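Local coordinates for protein agrin (Gallus gallus, PDB 1PZ8) that probably takes part in organising neuromuscular synapses through a laminin G-like domain whose activity is modulated by alternative splicing and calcium binding, at residues Y22-N27 against A146-G151. Sequence-based numbering, arbitrary orientation.
Sequences YMEYHN and ALWLGG
Glu24 and Trp148 face each other as a non-hydrogen-bonded antiparallel pair, their side chains running next to each other in the same direction. The glutamate can be followed outward along the indole. Its CB lies 4.0 Å from Trp148 NE1; CG, set anti to the backbone N (chi1 -174°), stays beside NE1 and approaches CE2; with the chain extended beyond CG, OE1 arrives 4.1 Å from Trp148 CZ2. Carboxylate and indole planes differ by only 11°, while CG lies obliquely to the ring, so the methylenes and one carboxylate oxygen make the contact. At the five-membered end of the indole, the edge of the Tyr22 ring, at CD2, lies 4.0 Å from Trp148 CD1, standing oblique to the indole, which thus sits between Tyr22 and Glu24. On the other sheet face, Tyr25 CE1 touches Leu149 CB at 4.1 Å, and Leu147 O lies in plane at the edge of the same tyrosine ring, whose hydroxyl is hydrogen-bonded to Leu185 O. Four backbone hydrogen bonds, two in each of the pairs Met23–Leu149 and Tyr25–Leu147, flank the Glu24–Trp148 pair; Tyr25 N to Leu147 O measures 3.0 Å (C=O...N angle 166°). Strand 23-26 is thereby added at one edge of a six-stranded antiparallel sheet of the laminin G sandwich, while strand 146-149 pairs with strand 60-65 on its far side. Leu147 and Leu149 reach strand 172-178 of the other sheet. Strand pairing therefore rests on main-chain bonds, whereas the indole offers Glu24 van der Waals contact alone: its buried NE1 has no partner in the model, probably at some desolvation cost.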
# COMPACT_ATOMS: atom_id res chain seq x y z
N TYR A 22 2.10 -10.46 -7.88
CA TYR A 22 1.51 -9.12 -7.79
C TYR A 22 0.16 -9.09 -8.47
O TYR A 22 0.02 -9.51 -9.61
CB TYR A 22 2.45 -8.04 -8.33
CG TYR A 22 2.62 -7.97 -9.82
CD1 TYR A 22 3.20 -9.00 -10.53
CD2 TYR A 22 2.24 -6.83 -10.53
CE1 TYR A 22 3.37 -8.92 -11.91
CE2 TYR A 22 2.40 -6.73 -11.92
CZ TYR A 22 2.96 -7.78 -12.60
OH TYR A 22 3.14 -7.69 -13.95
N MET A 23 -0.85 -8.64 -7.72
CA MET A 23 -2.21 -8.61 -8.21
C MET A 23 -2.71 -7.21 -8.48
O MET A 23 -2.41 -6.28 -7.75
CB MET A 23 -3.12 -9.30 -7.21
CG MET A 23 -2.90 -10.79 -7.17
SD MET A 23 -2.75 -11.47 -5.52
CE MET A 23 -4.44 -11.85 -5.12
N GLU A 24 -3.48 -7.09 -9.55
CA GLU A 24 -4.06 -5.84 -9.98
C GLU A 24 -5.56 -5.80 -9.67
O GLU A 24 -6.29 -6.77 -9.92
CB GLU A 24 -3.83 -5.64 -11.49
CG GLU A 24 -4.28 -4.28 -12.02
CD GLU A 24 -4.22 -4.15 -13.54
OE1 GLU A 24 -4.43 -3.02 -14.06
OE2 GLU A 24 -3.98 -5.16 -14.23
N TYR A 25 -5.99 -4.67 -9.12
CA TYR A 25 -7.40 -4.42 -8.82
C TYR A 25 -7.75 -3.01 -9.26
O TYR A 25 -6.87 -2.16 -9.40
CB TYR A 25 -7.72 -4.56 -7.32
CG TYR A 25 -7.26 -5.86 -6.71
CD1 TYR A 25 -5.95 -6.01 -6.27
CD2 TYR A 25 -8.13 -6.93 -6.56
CE1 TYR A 25 -5.50 -7.19 -5.71
CE2 TYR A 25 -7.70 -8.11 -5.99
CZ TYR A 25 -6.38 -8.24 -5.57
OH TYR A 25 -5.93 -9.40 -5.04
N HIS A 26 -9.04 -2.78 -9.49
CA HIS A 26 -9.53 -1.46 -9.85
C HIS A 26 -10.63 -1.03 -8.87
O HIS A 26 -11.43 -1.85 -8.45
CB HIS A 26 -10.11 -1.46 -11.26
CG HIS A 26 -10.64 -0.13 -11.67
ND1 HIS A 26 -11.88 0.33 -11.27
CD2 HIS A 26 -10.10 0.85 -12.44
CE1 HIS A 26 -12.08 1.54 -11.77
NE2 HIS A 26 -11.01 1.87 -12.48
N ASN A 27 -10.66 0.26 -8.55
CA ASN A 27 -11.65 0.81 -7.61
C ASN A 27 -13.08 0.42 -7.94
O ASN A 27 -13.55 0.64 -9.06
CB ASN A 27 -11.57 2.33 -7.56
CG ASN A 27 -10.79 2.82 -6.36
OD1 ASN A 27 -9.60 3.17 -6.46
ND2 ASN A 27 -11.44 2.83 -5.19
N ALA A 146 -6.59 2.39 -10.04
CA ALA A 146 -5.64 1.30 -9.93
C ALA A 146 -5.10 1.10 -8.50
O ALA A 146 -4.78 2.05 -7.78
CB ALA A 146 -4.48 1.53 -10.89
N LEU A 147 -4.97 -0.17 -8.15
CA LEU A 147 -4.44 -0.58 -6.88
C LEU A 147 -3.66 -1.85 -7.08
O LEU A 147 -4.18 -2.81 -7.64
CB LEU A 147 -5.60 -0.87 -5.92
CG LEU A 147 -5.14 -1.62 -4.66
CD1 LEU A 147 -4.24 -0.76 -3.83
CD2 LEU A 147 -6.33 -2.06 -3.87
N TRP A 148 -2.42 -1.87 -6.61
CA TRP A 148 -1.53 -3.04 -6.74
C TRP A 148 -1.18 -3.65 -5.41
O TRP A 148 -0.95 -2.91 -4.44
CB TRP A 148 -0.25 -2.64 -7.45
CG TRP A 148 -0.42 -2.67 -8.92
CD1 TRP A 148 -0.27 -3.77 -9.75
CD2 TRP A 148 -0.79 -1.59 -9.75
NE1 TRP A 148 -0.53 -3.41 -11.05
CE2 TRP A 148 -0.86 -2.08 -11.08
CE3 TRP A 148 -1.08 -0.25 -9.52
CZ2 TRP A 148 -1.21 -1.28 -12.17
CZ3 TRP A 148 -1.41 0.54 -10.59
CH2 TRP A 148 -1.47 0.03 -11.91
N LEU A 149 -1.07 -4.98 -5.37
CA LEU A 149 -0.78 -5.71 -4.15
C LEU A 149 0.39 -6.66 -4.38
O LEU A 149 0.45 -7.35 -5.38
CB LEU A 149 -2.03 -6.48 -3.70
CG LEU A 149 -2.34 -6.64 -2.23
CD1 LEU A 149 -2.63 -5.31 -1.59
CD2 LEU A 149 -3.52 -7.56 -2.02
N GLY A 150 1.34 -6.63 -3.44
CA GLY A 150 2.54 -7.46 -3.42
C GLY A 150 3.73 -6.95 -4.26
O GLY A 150 4.87 -7.45 -4.19
N GLY A 151 3.44 -5.98 -5.09
CA GLY A 151 4.41 -5.46 -6.02
C GLY A 151 3.62 -4.75 -7.10
O GLY A 151 2.39 -4.76 -7.09